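Local coordinates for protein mannitol dehydrogenase (Pseudomonas fluorescens, PDB 1LJ8) that binds NAD and probably catalyses the reversible NAD-dependent oxidation of mannitol at its second carbon to give fructose, at residues L17-L22 against L49-E54; I32-F37 against D252-V257; R125-T130 against P182-M187; S380-F385 against E453-A458. All coordinates share one frame; numbering follows the deposited sequence.

Contact 1 closes a short loop near the N terminus: 17-22 meets 49-54 across strand 27-32, helix 36-40 and most of helix 42-50. Contact 2 opens inside that loop, at 32-37, and closes far downstream at 252-257, so the two cross. It joins the turn after strand 27-32 to the entry of edge strand 256-258. Contact 3 nests within contact 2 and pairs strand 126-129 with 185-188 at the other edge of the same sheet. Contacts 2 and 3 touch through Ile32, whose backbone pairs with Ser128 and Thr130, and both reach NAD. Contact 4 follows in series, joining helices 378-385 and 452-455 of the C-terminal domain.

Contact 1: residues L17-L22 against L49-E54; sequences LPAYTL and LMNTGE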
# COMPACT_ATOMS: atom_id res chain seq x y z
N LEU A 17 -16.21 -3.50 -21.68
CA LEU A 17 -15.06 -4.16 -22.30
C LEU A 17 -14.06 -3.16 -22.85
O LEU A 17 -14.41 -2.02 -23.17
CB LEU A 17 -15.55 -5.01 -23.49
CG LEU A 17 -16.73 -5.96 -23.26
CD1 LEU A 17 -17.09 -6.58 -24.60
CD2 LEU A 17 -16.39 -7.04 -22.19
N PRO A 18 -12.80 -3.57 -22.96
CA PRO A 18 -11.77 -2.69 -23.51
C PRO A 18 -12.27 -2.28 -24.89
O PRO A 18 -12.87 -3.11 -25.62
CB PRO A 18 -10.57 -3.62 -23.65
CG PRO A 18 -10.72 -4.53 -22.48
CD PRO A 18 -12.21 -4.83 -22.45
N ALA A 19 -12.05 -1.03 -25.26
CA ALA A 19 -12.51 -0.52 -26.56
C ALA A 19 -11.36 -0.52 -27.56
O ALA A 19 -11.53 -0.11 -28.70
CB ALA A 19 -13.08 0.90 -26.42
N TYR A 20 -10.21 -1.03 -27.16
CA TYR A 20 -9.07 -1.08 -28.07
C TYR A 20 -8.77 -2.53 -28.40
O TYR A 20 -9.23 -3.44 -27.70
CB TYR A 20 -7.84 -0.44 -27.40
CG TYR A 20 -7.60 -0.95 -25.98
CD1 TYR A 20 -6.66 -1.96 -25.72
CD2 TYR A 20 -8.31 -0.41 -24.92
CE1 TYR A 20 -6.44 -2.44 -24.40
CE2 TYR A 20 -8.10 -0.86 -23.59
CZ TYR A 20 -7.16 -1.88 -23.35
OH TYR A 20 -6.95 -2.33 -22.05
N THR A 21 -8.05 -2.76 -29.49
CA THR A 21 -7.69 -4.11 -29.86
C THR A 21 -6.54 -4.56 -28.96
O THR A 21 -5.44 -3.97 -28.98
CB THR A 21 -7.23 -4.20 -31.35
OG1 THR A 21 -8.35 -3.88 -32.20
CG2 THR A 21 -6.72 -5.58 -31.68
N LEU A 22 -6.77 -5.60 -28.18
CA LEU A 22 -5.74 -6.07 -27.25
C LEU A 22 -4.43 -6.43 -27.93
O LEU A 22 -3.33 -6.16 -27.41
CB LEU A 22 -6.27 -7.28 -26.45
CG LEU A 22 -7.53 -6.93 -25.64
CD1 LEU A 22 -8.27 -8.18 -25.17
CD2 LEU A 22 -7.13 -6.05 -24.47
N LEU A 49 -7.21 5.24 -20.42
CA LEU A 49 -6.56 6.05 -21.47
C LEU A 49 -6.63 5.30 -22.81
O LEU A 49 -6.95 5.89 -23.85
CB LEU A 49 -5.06 6.29 -21.15
CG LEU A 49 -4.27 7.13 -22.18
CD1 LEU A 49 -4.84 8.55 -22.27
CD2 LEU A 49 -2.84 7.21 -21.72
N MSE A 50 -6.32 4.01 -22.77
CA MSE A 50 -6.35 3.18 -23.98
C MSE A 50 -7.74 3.17 -24.58
O MSE A 50 -7.88 3.16 -25.81
CB MSE A 50 -5.90 1.73 -23.64
CG MSE A 50 -4.42 1.72 -23.36
SE MSE A 50 -3.96 -0.13 -22.94
CE MSE A 50 -2.18 0.05 -22.55
N ASN A 51 -8.76 3.22 -23.73
CA ASN A 51 -10.14 3.24 -24.26
C ASN A 51 -10.46 4.52 -25.01
O ASN A 51 -11.47 4.56 -25.73
CB ASN A 51 -11.16 3.01 -23.17
CG ASN A 51 -11.28 1.54 -22.80
OD1 ASN A 51 -10.95 0.67 -23.59
ND2 ASN A 51 -11.77 1.28 -21.61
N THR A 52 -9.63 5.56 -24.85
CA THR A 52 -9.86 6.81 -25.60
C THR A 52 -9.10 6.74 -26.92
O THR A 52 -9.18 7.68 -27.72
CB THR A 52 -9.34 8.11 -24.88
OG1 THR A 52 -7.91 8.07 -24.78
CG2 THR A 52 -9.98 8.27 -23.50
N GLY A 53 -8.37 5.65 -27.12
CA GLY A 53 -7.60 5.43 -28.33
C GLY A 53 -6.17 5.96 -28.31
O GLY A 53 -5.54 6.09 -29.37
N GLU A 54 -5.65 6.26 -27.12
CA GLU A 54 -4.29 6.79 -26.99
C GLU A 54 -3.53 5.91 -26.02
O GLU A 54 -4.13 5.15 -25.25
CB GLU A 54 -4.32 8.20 -26.40
CG GLU A 54 -4.91 9.24 -27.32
CD GLU A 54 -4.92 10.61 -26.67
OE1 GLU A 54 -3.92 10.99 -26.02
OE2 GLU A 54 -5.94 11.30 -26.81
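The irregular segment 17-22 passes the C-terminal end of helix 42-50, with CA of Ala19 5.0 Å from CA of Asn51, and the helix finishes in a turn from Met50 to Gly53. Asn51 reaches out with its CG beside its own backbone N, which carries OD1 to the opposite backbone. There OD1 accepts from Ala19 N at 2.6 Å, a short and almost straight bond (172° at the hydrogen), although the donor stands above the carbonyl plane of the amide. The same OD1 lies at the edge of the Tyr20 ring, 3.1 Å from Tyr20 CD2, with amide and ring planes 44° apart. Tyr20 holds its CG between its backbone N and carbonyl carbon (chi1 48°), which turns the ring back over the helix end. Selenomethionine Met50 runs beneath it as an extended chain: Met50 CB makes a CH-pi contact 3.6 Å from the Tyr20 ring centroid, and Met50 SE follows over the same face at 4.0 Å from that centroid. Pro18 CB lies over the opposite face, toward its rim, so the ring has a neighbour on each face, while its OH bonds to Asp47 one turn back in the helix. Behind Asn51, Leu49 O accepts from both Thr52 N and Thr52 OG1, the latter at 2.6 Å and along a lone pair. Gly53, with positive phi, completes a Schellman motif. Away from the cofactor, this Asn-to-backbone hydrogen bond and Met-aromatic packing tie the segment leading into the first Rossmann strand, 27-32, to a Schellman-capped helix end.

Contact 2: residues I32-F37 against D252-V257; sequences IGVGGF and DAWPVV. With NAD (nicotinamide-adenine-dinucleotide), chain B.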
# COMPACT_ATOMS: atom_id res chain seq x y z
N ILE A 32 6.35 -3.74 -10.60
CA ILE A 32 6.78 -4.72 -9.60
C ILE A 32 5.78 -4.78 -8.44
O ILE A 32 5.54 -3.77 -7.74
CB ILE A 32 8.17 -4.40 -9.06
CG1 ILE A 32 9.16 -4.29 -10.25
CG2 ILE A 32 8.62 -5.54 -8.07
CD1 ILE A 32 10.61 -3.92 -9.80
N GLY A 33 5.22 -5.98 -8.24
CA GLY A 33 4.24 -6.17 -7.17
C GLY A 33 2.82 -6.14 -7.72
O GLY A 33 2.04 -5.25 -7.37
N VAL A 34 2.43 -7.11 -8.52
CA VAL A 34 1.08 -7.06 -9.09
C VAL A 34 0.09 -7.65 -8.08
O VAL A 34 -0.07 -8.87 -8.02
CB VAL A 34 1.00 -7.85 -10.42
CG1 VAL A 34 -0.48 -7.78 -11.00
CG2 VAL A 34 2.00 -7.24 -11.43
N GLY A 35 -0.55 -6.78 -7.31
CA GLY A 35 -1.54 -7.24 -6.34
C GLY A 35 -2.87 -6.63 -6.70
O GLY A 35 -3.21 -6.48 -7.90
N GLY A 36 -3.64 -6.27 -5.67
CA GLY A 36 -4.92 -5.65 -5.94
C GLY A 36 -4.81 -4.18 -6.29
O GLY A 36 -5.35 -3.71 -7.29
N PHE A 37 -4.07 -3.42 -5.48
CA PHE A 37 -4.02 -1.97 -5.72
C PHE A 37 -3.49 -1.56 -7.07
O PHE A 37 -4.05 -0.68 -7.73
CB PHE A 37 -3.21 -1.26 -4.62
CG PHE A 37 -3.26 0.23 -4.72
CD1 PHE A 37 -4.49 0.91 -4.62
CD2 PHE A 37 -2.12 0.94 -4.99
CE1 PHE A 37 -4.53 2.32 -4.80
CE2 PHE A 37 -2.13 2.33 -5.17
CZ PHE A 37 -3.35 3.03 -5.07
N ASP A 252 -14.30 -15.33 -12.78
CA ASP A 252 -12.97 -14.73 -12.85
C ASP A 252 -12.15 -15.37 -11.72
O ASP A 252 -12.56 -15.34 -10.56
CB ASP A 252 -13.12 -13.20 -12.66
CG ASP A 252 -11.82 -12.44 -12.89
OD1 ASP A 252 -10.73 -13.03 -12.71
OD2 ASP A 252 -11.90 -11.25 -13.25
N ALA A 253 -10.98 -15.95 -12.03
CA ALA A 253 -10.20 -16.61 -11.00
C ALA A 253 -9.66 -15.56 -10.02
O ALA A 253 -9.34 -15.90 -8.88
CB ALA A 253 -9.01 -17.38 -11.61
N TRP A 254 -9.51 -14.32 -10.48
CA TRP A 254 -8.92 -13.29 -9.58
C TRP A 254 -9.31 -11.89 -9.99
O TRP A 254 -8.51 -11.11 -10.54
CB TRP A 254 -7.37 -13.44 -9.57
CG TRP A 254 -6.62 -12.63 -8.51
CD1 TRP A 254 -6.99 -12.43 -7.21
CD2 TRP A 254 -5.42 -11.89 -8.71
NE1 TRP A 254 -6.07 -11.59 -6.59
CE2 TRP A 254 -5.10 -11.25 -7.49
CE3 TRP A 254 -4.57 -11.70 -9.82
CZ2 TRP A 254 -3.97 -10.43 -7.35
CZ3 TRP A 254 -3.46 -10.88 -9.68
CH2 TRP A 254 -3.17 -10.25 -8.46
N PRO A 255 -10.56 -11.55 -9.75
CA PRO A 255 -10.97 -10.19 -10.11
C PRO A 255 -10.38 -9.23 -9.05
O PRO A 255 -9.83 -9.69 -8.04
CB PRO A 255 -12.49 -10.24 -10.01
CG PRO A 255 -12.75 -11.25 -8.88
CD PRO A 255 -11.66 -12.34 -9.16
N VAL A 256 -10.43 -7.93 -9.30
CA VAL A 256 -9.98 -6.96 -8.27
C VAL A 256 -11.25 -6.21 -7.84
O VAL A 256 -12.07 -5.85 -8.69
CB VAL A 256 -8.91 -5.97 -8.77
CG1 VAL A 256 -9.44 -5.03 -9.91
CG2 VAL A 256 -8.42 -5.09 -7.55
N VAL A 257 -11.45 -6.07 -6.53
CA VAL A 257 -12.63 -5.34 -6.04
C VAL A 257 -12.12 -4.02 -5.45
O VAL A 257 -11.01 -3.97 -4.88
CB VAL A 257 -13.41 -6.14 -4.94
CG1 VAL A 257 -14.12 -7.34 -5.60
CG2 VAL A 257 -12.49 -6.60 -3.84
PA NAD B . -1.39 -7.32 -2.21
O1A NAD B . -1.17 -8.11 -1.03
O2A NAD B . -2.50 -7.58 -3.17
O5B NAD B . -0.08 -7.30 -3.11
C5B NAD B . 1.20 -6.92 -2.53
C4B NAD B . 2.15 -7.20 -3.71
O4B NAD B . 3.51 -6.79 -3.27
C3B NAD B . 2.36 -8.71 -4.08
O3B NAD B . 2.55 -8.74 -5.51
C2B NAD B . 3.62 -9.09 -3.29
O2B NAD B . 4.29 -10.22 -3.82
C1B NAD B . 4.46 -7.84 -3.47
N9A NAD B . 5.50 -7.65 -2.51
C8A NAD B . 5.50 -7.73 -1.13
N7A NAD B . 6.68 -7.45 -0.61
C5A NAD B . 7.48 -7.18 -1.71
C6A NAD B . 8.82 -6.81 -1.76
N6A NAD B . 9.62 -6.62 -0.70
N1A NAD B . 9.40 -6.61 -3.00
C2A NAD B . 8.66 -6.77 -4.18
N3A NAD B . 7.32 -7.12 -4.16
C4A NAD B . 6.78 -7.31 -2.88
O3 NAD B . -1.47 -5.82 -1.70
PN NAD B . -2.19 -4.52 -2.31
O1N NAD B . -3.53 -4.39 -1.73
O2N NAD B . -2.08 -4.62 -3.77
O5D NAD B . -1.33 -3.34 -1.71
C5D NAD B . 0.02 -3.23 -2.14
C4D NAD B . 0.45 -1.88 -1.76
O4D NAD B . -0.17 -0.82 -2.52
C3D NAD B . 0.30 -1.45 -0.25
O3D NAD B . 1.29 -2.04 0.58
C2D NAD B . 0.29 0.07 -0.32
O2D NAD B . 1.60 0.60 -0.25
C1D NAD B . -0.39 0.35 -1.69
N1N NAD B . -1.82 0.69 -1.60
C2N NAD B . -2.85 -0.23 -1.35
C3N NAD B . -4.13 0.26 -1.21
C7N NAD B . -5.26 -0.74 -0.90
O7N NAD B . -6.36 -0.25 -0.57
N7N NAD B . -5.06 -2.04 -0.90
C4N NAD B . -4.41 1.70 -1.30
C5N NAD B . -3.33 2.59 -1.59
C6N NAD B . -2.00 2.10 -1.75
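Asp252 OD1 is gripped by two donors: Trp254 N, two residues on, at 2.9 Å in an Asx turn, and the side-chain amide of Gln79. Trp254 N approaches from above the carboxylate plane. From this turn Trp254 points at the glycine-rich turn of the Rossmann fold, 32-37, which leads from strand 27-32 into helix 36-40 and carries the NAD diphosphate. Trp254 CG lies anti to its backbone N (chi1 -170°), so the indole reaches across with its six-membered ring foremost. Val34 O meets it at the edge, in the ring plane, 3.4 Å from Trp254 CH2; Gly35 O is a little farther from the same carbon. Arg39 braces this junction, bonding to Gly35 O and Trp254 O and making a cation-pi contact with the indole. On the other side of the turn the backbone faces the cofactor. Gly36 N donates to NAD O2A at 3.0 Å and Phe37 N to NAD O2N at 2.9 Å, so consecutive amides at the start of the helix hold both phosphates, and the positive end of the helix dipole probably adds to the attraction. Gly35, with no side chain, lets the cofactor come close: its CA lies 3.3 Å from NAD O2A. Phe37 CG is anti to its N (chi1 -173°), placing the phenyl ring flat against the nicotinamide: NAD C6N sits 3.3 Å above the ring plane, over its centre. At the start of strand 256-258, Val256 CG2 rests 3.4 Å from Gly36 O.

Contact 3: residues R125-T130 against P182-M187; sequences RIVSLT and PAFTVM. With NAD (nicotinamide-adenine-dinucleotide), chain B.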
# COMPACT_ATOMS: atom_id res chain seq x y z
N ARG A 125 9.77 2.14 -20.23
CA ARG A 125 10.18 3.52 -19.88
C ARG A 125 9.85 3.95 -18.46
O ARG A 125 10.33 4.99 -18.01
CB ARG A 125 9.54 4.52 -20.89
CG ARG A 125 10.16 4.46 -22.31
CD ARG A 125 9.12 4.85 -23.38
NE ARG A 125 8.25 3.71 -23.65
CZ ARG A 125 7.09 3.73 -24.31
NH1 ARG A 125 6.58 4.87 -24.78
NH2 ARG A 125 6.45 2.59 -24.53
N ILE A 126 9.04 3.13 -17.79
CA ILE A 126 8.70 3.40 -16.38
C ILE A 126 8.71 2.05 -15.67
O ILE A 126 8.16 1.06 -16.21
CB ILE A 126 7.25 3.96 -16.23
CG1 ILE A 126 7.18 5.40 -16.77
CG2 ILE A 126 6.85 3.97 -14.72
CD1 ILE A 126 5.71 5.83 -17.03
N VAL A 127 9.36 1.99 -14.50
CA VAL A 127 9.31 0.80 -13.62
C VAL A 127 8.49 1.33 -12.41
O VAL A 127 8.95 2.23 -11.68
CB VAL A 127 10.71 0.33 -13.14
CG1 VAL A 127 10.55 -0.85 -12.10
CG2 VAL A 127 11.49 -0.21 -14.36
N SER A 128 7.28 0.82 -12.24
CA SER A 128 6.43 1.24 -11.15
C SER A 128 6.43 0.21 -10.03
O SER A 128 6.73 -0.98 -10.24
CB SER A 128 5.01 1.52 -11.65
OG SER A 128 4.52 0.41 -12.39
N LEU A 129 6.06 0.67 -8.83
CA LEU A 129 6.10 -0.18 -7.66
C LEU A 129 4.90 -0.20 -6.73
O LEU A 129 4.35 0.86 -6.40
CB LEU A 129 7.29 0.26 -6.74
CG LEU A 129 8.70 0.56 -7.34
CD1 LEU A 129 9.64 1.22 -6.28
CD2 LEU A 129 9.29 -0.78 -7.88
N THR A 130 4.45 -1.41 -6.35
CA THR A 130 3.57 -1.51 -5.16
C THR A 130 4.24 -2.70 -4.43
O THR A 130 3.82 -3.86 -4.54
CB THR A 130 2.07 -1.78 -5.39
OG1 THR A 130 1.89 -2.88 -6.26
CG2 THR A 130 1.40 -0.51 -6.01
N PRO A 182 18.45 4.80 -22.67
CA PRO A 182 18.22 5.74 -21.55
C PRO A 182 17.54 5.09 -20.35
O PRO A 182 16.87 4.06 -20.47
CB PRO A 182 17.34 6.84 -22.15
CG PRO A 182 16.77 6.27 -23.36
CD PRO A 182 17.70 5.18 -23.87
N ALA A 183 17.72 5.72 -19.20
CA ALA A 183 17.13 5.25 -17.96
C ALA A 183 15.60 5.28 -18.03
O ALA A 183 15.01 5.96 -18.88
CB ALA A 183 17.57 6.16 -16.81
N PHE A 184 14.97 4.53 -17.15
CA PHE A 184 13.51 4.58 -17.00
C PHE A 184 13.24 5.43 -15.72
O PHE A 184 14.15 5.73 -14.97
CB PHE A 184 12.91 3.18 -16.81
CG PHE A 184 13.72 2.27 -15.92
CD1 PHE A 184 13.85 2.51 -14.54
CD2 PHE A 184 14.31 1.12 -16.47
CE1 PHE A 184 14.53 1.63 -13.71
CE2 PHE A 184 15.00 0.22 -15.65
CZ PHE A 184 15.11 0.48 -14.28
N THR A 185 12.00 5.86 -15.51
CA THR A 185 11.59 6.56 -14.30
C THR A 185 11.19 5.43 -13.33
O THR A 185 10.67 4.38 -13.77
CB THR A 185 10.32 7.42 -14.56
OG1 THR A 185 10.62 8.45 -15.51
CG2 THR A 185 9.79 8.04 -13.27
N VAL A 186 11.45 5.61 -12.05
CA VAL A 186 10.99 4.64 -11.04
C VAL A 186 9.84 5.37 -10.32
O VAL A 186 10.03 6.42 -9.69
CB VAL A 186 12.06 4.25 -10.03
CG1 VAL A 186 11.49 3.13 -9.10
CG2 VAL A 186 13.25 3.63 -10.78
N MSE A 187 8.66 4.77 -10.44
CA MSE A 187 7.42 5.37 -9.94
C MSE A 187 6.79 4.61 -8.79
O MSE A 187 6.05 3.66 -9.02
CB MSE A 187 6.45 5.46 -11.16
CG MSE A 187 5.21 6.33 -10.93
SE MSE A 187 3.99 6.33 -12.45
CE MSE A 187 3.18 4.55 -12.30
PA NAD B . -1.39 -7.32 -2.21
O1A NAD B . -1.17 -8.11 -1.03
O2A NAD B . -2.50 -7.58 -3.17
O5B NAD B . -0.08 -7.30 -3.11
C5B NAD B . 1.20 -6.92 -2.53
C4B NAD B . 2.15 -7.20 -3.71
O4B NAD B . 3.51 -6.79 -3.27
C3B NAD B . 2.36 -8.71 -4.08
O3B NAD B . 2.55 -8.74 -5.51
C2B NAD B . 3.62 -9.09 -3.29
O2B NAD B . 4.29 -10.22 -3.82
C1B NAD B . 4.46 -7.84 -3.47
N9A NAD B . 5.50 -7.65 -2.51
C8A NAD B . 5.50 -7.73 -1.13
N7A NAD B . 6.68 -7.45 -0.61
C5A NAD B . 7.48 -7.18 -1.71
C6A NAD B . 8.82 -6.81 -1.76
N6A NAD B . 9.62 -6.62 -0.70
N1A NAD B . 9.40 -6.61 -3.00
C2A NAD B . 8.66 -6.77 -4.18
N3A NAD B . 7.32 -7.12 -4.16
C4A NAD B . 6.78 -7.31 -2.88
O3 NAD B . -1.47 -5.82 -1.70
PN NAD B . -2.19 -4.52 -2.31
O1N NAD B . -3.53 -4.39 -1.73
O2N NAD B . -2.08 -4.62 -3.77
O5D NAD B . -1.33 -3.34 -1.71
C5D NAD B . 0.02 -3.23 -2.14
C4D NAD B . 0.45 -1.88 -1.76
O4D NAD B . -0.17 -0.82 -2.52
C3D NAD B . 0.30 -1.45 -0.25
O3D NAD B . 1.29 -2.04 0.58
C2D NAD B . 0.29 0.07 -0.32
O2D NAD B . 1.60 0.60 -0.25
C1D NAD B . -0.39 0.35 -1.69
N1N NAD B . -1.82 0.69 -1.60
C2N NAD B . -2.85 -0.23 -1.35
C3N NAD B . -4.13 0.26 -1.21
C7N NAD B . -5.26 -0.74 -0.90
O7N NAD B . -6.36 -0.25 -0.57
N7N NAD B . -5.06 -2.04 -0.90
C4N NAD B . -4.41 1.70 -1.30
C5N NAD B . -3.33 2.59 -1.59
C6N NAD B . -2.00 2.10 -1.75
O HOH W 1 9.87 7.65 -17.96
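Four backbone hydrogen bonds join the two strands. Val127 is used twice: its N donates to Thr185 O at 2.8 Å, nearly along the carbonyl axis, and its O accepts from Met187 N at 2.8 Å, in the carbonyl plane. Thr185 N to Arg125 O and Leu129 N to Met187 O are longer, with donors lying above the carbonyl planes. One water donates to Arg125 O and accepts from Thr185 OG1, bridging the strand starts, and Thr185 OG1 also bonds to Val271 and Ser223. The pairing is parallel, with axes 17° apart, as in a Rossmann sheet, where 185-188 is the edge strand and 27-32 flanks 126-129 on its other side. Toward helix 165-178, Phe184 turns its ring face to Val127: CG2 sits 3.4 Å above the ring centroid, only 4° off the normal, a CH-pi contact. Farther along that face Leu129 CD1 packs on Val186 CG1 at 3.9 Å. On the other face Ile126 CG2 lies 3.9 Å from selenomethionine Met187 CB. The Met187 chain bends at its last torsion (74°), bringing CE to 3.6 Å from Ser128 CB, while Ser128 OG bonds to His31. Beyond the strand, Thr130 O comes within 3.2 Å of NAD O4B.

Contact 4: residues S380-F385 against E453-A458; sequences SKFPKF and EIFGTA
Pro383 presses its ring on the carbonyls of Glu453 and Ile454, near the end of helix 452-455. Its CB lies 3.4 Å from Ile454 O, the nearest approach between the segments. One atom on, Pro383 CG lies near two carbonyls, with Glu453 O at 3.9 Å. The ring then closes back to the chain through CD, which comes within 3.6 Å of Ile454 O again and also faces Ile454 CG2. Three carbons of one proline thus line a single carbonyl oxygen. Pro383 itself sits at a kink in helix 378-385: its N has no hydrogen to give to the turn before, and Lys384 N makes just a weak bond to Lys381 O. Ile454 CG2 is the hub of the apolar side. Held anti to its own backbone N, it touches Phe382 CB at 4.0 Å and stands 3.4 Å above the plane of its neighbour's ring, Phe455, over the ring centre. That ring points back to helix 378-385, so Phe455 CE2 meets Phe382 CD2 at 4.2 Å. The two phenyl rings meet obliquely, their planes at 50° and centroids 5.8 Å apart. Helix 401-413 adds to both rings: Phe382 and Phe455 each touch Val407 and Trp410. This is helix packing in the C-terminal domain, one layer behind the cofactor site: Phe385 of the same helix touches the NAD-binding residues Glu133 and Asn191. The join is van der Waals packing; Pro383 CD, bonded to the imide nitrogen, has the most polarised C-H groups of the ring side and may be weakly attracted to Ile454 O at the helix's negative end.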
# COMPACT_ATOMS: atom_id res chain seq x y z
N SER A 380 5.54 -2.92 9.62
CA SER A 380 6.03 -1.96 8.62
C SER A 380 5.15 -0.71 8.54
O SER A 380 5.64 0.36 8.12
CB SER A 380 6.05 -2.58 7.18
OG SER A 380 6.74 -3.84 7.12
N LYS A 381 3.88 -0.84 8.89
CA LYS A 381 2.95 0.29 8.78
C LYS A 381 3.04 1.30 9.91
O LYS A 381 2.90 2.50 9.64
CB LYS A 381 1.51 -0.24 8.69
CG LYS A 381 1.24 -0.96 7.39
CD LYS A 381 -0.11 -1.61 7.42
CE LYS A 381 -0.43 -2.17 5.97
NZ LYS A 381 -1.70 -2.90 6.01
N PHE A 382 3.26 0.85 11.13
CA PHE A 382 3.36 1.81 12.22
C PHE A 382 4.30 3.00 12.00
O PHE A 382 3.87 4.14 12.22
CB PHE A 382 3.69 1.12 13.57
CG PHE A 382 2.45 0.75 14.37
CD1 PHE A 382 1.95 -0.54 14.35
CD2 PHE A 382 1.76 1.73 15.11
CE1 PHE A 382 0.80 -0.88 15.04
CE2 PHE A 382 0.59 1.40 15.81
CZ PHE A 382 0.11 0.08 15.78
N PRO A 383 5.56 2.78 11.56
CA PRO A 383 6.48 3.91 11.36
C PRO A 383 6.07 4.86 10.23
O PRO A 383 6.55 5.99 10.18
CB PRO A 383 7.86 3.23 11.10
CG PRO A 383 7.47 1.85 10.51
CD PRO A 383 6.25 1.47 11.40
N LYS A 384 5.21 4.39 9.32
CA LYS A 384 4.73 5.26 8.26
C LYS A 384 3.45 6.00 8.61
O LYS A 384 3.31 7.18 8.31
CB LYS A 384 4.42 4.46 6.98
CG LYS A 384 5.59 4.31 6.04
CD LYS A 384 6.70 3.51 6.65
CE LYS A 384 7.87 3.40 5.66
NZ LYS A 384 9.06 2.80 6.29
N PHE A 385 2.52 5.29 9.25
CA PHE A 385 1.18 5.82 9.47
C PHE A 385 0.87 6.48 10.79
O PHE A 385 -0.01 7.36 10.83
CB PHE A 385 0.10 4.71 9.37
CG PHE A 385 0.09 3.92 8.07
CD1 PHE A 385 -0.71 2.76 7.98
CD2 PHE A 385 0.83 4.33 6.93
CE1 PHE A 385 -0.77 2.01 6.75
CE2 PHE A 385 0.78 3.59 5.71
CZ PHE A 385 -0.02 2.44 5.62
N GLU A 453 13.35 0.12 14.59
CA GLU A 453 12.89 0.25 13.21
C GLU A 453 11.35 0.27 13.10
O GLU A 453 10.80 0.43 11.99
CB GLU A 453 13.44 -0.87 12.32
CG GLU A 453 12.98 -2.25 12.75
CD GLU A 453 13.90 -2.88 13.80
OE1 GLU A 453 14.54 -2.16 14.61
OE2 GLU A 453 13.94 -4.13 13.80
N ILE A 454 10.66 0.11 14.24
CA ILE A 454 9.20 0.20 14.22
C ILE A 454 8.80 1.49 14.94
O ILE A 454 8.06 2.30 14.38
CB ILE A 454 8.49 -0.99 14.97
CG1 ILE A 454 8.85 -2.32 14.30
CG2 ILE A 454 6.94 -0.80 14.96
CD1 ILE A 454 8.24 -3.57 15.02
N PHE A 455 9.32 1.71 16.15
CA PHE A 455 8.86 2.86 16.93
C PHE A 455 9.76 4.06 17.11
O PHE A 455 9.35 5.03 17.73
CB PHE A 455 8.39 2.40 18.32
CG PHE A 455 7.24 1.41 18.28
CD1 PHE A 455 7.46 0.04 18.51
CD2 PHE A 455 5.96 1.84 17.95
CE1 PHE A 455 6.41 -0.88 18.41
CE2 PHE A 455 4.88 0.92 17.84
CZ PHE A 455 5.11 -0.44 18.07
N GLY A 456 10.98 4.00 16.59
CA GLY A 456 11.85 5.15 16.73
C GLY A 456 12.41 5.34 18.12
O GLY A 456 12.30 4.44 18.95
N THR A 457 13.00 6.51 18.38
CA THR A 457 13.66 6.74 19.66
C THR A 457 12.96 7.67 20.64
O THR A 457 13.38 7.76 21.80
CB THR A 457 15.09 7.27 19.45
OG1 THR A 457 15.04 8.47 18.67
CG2 THR A 457 15.95 6.23 18.73
N ALA A 458 11.92 8.36 20.21
CA ALA A 458 11.17 9.26 21.11
C ALA A 458 10.22 8.46 21.99
O ALA A 458 10.21 8.63 23.21
CB ALA A 458 10.36 10.28 20.31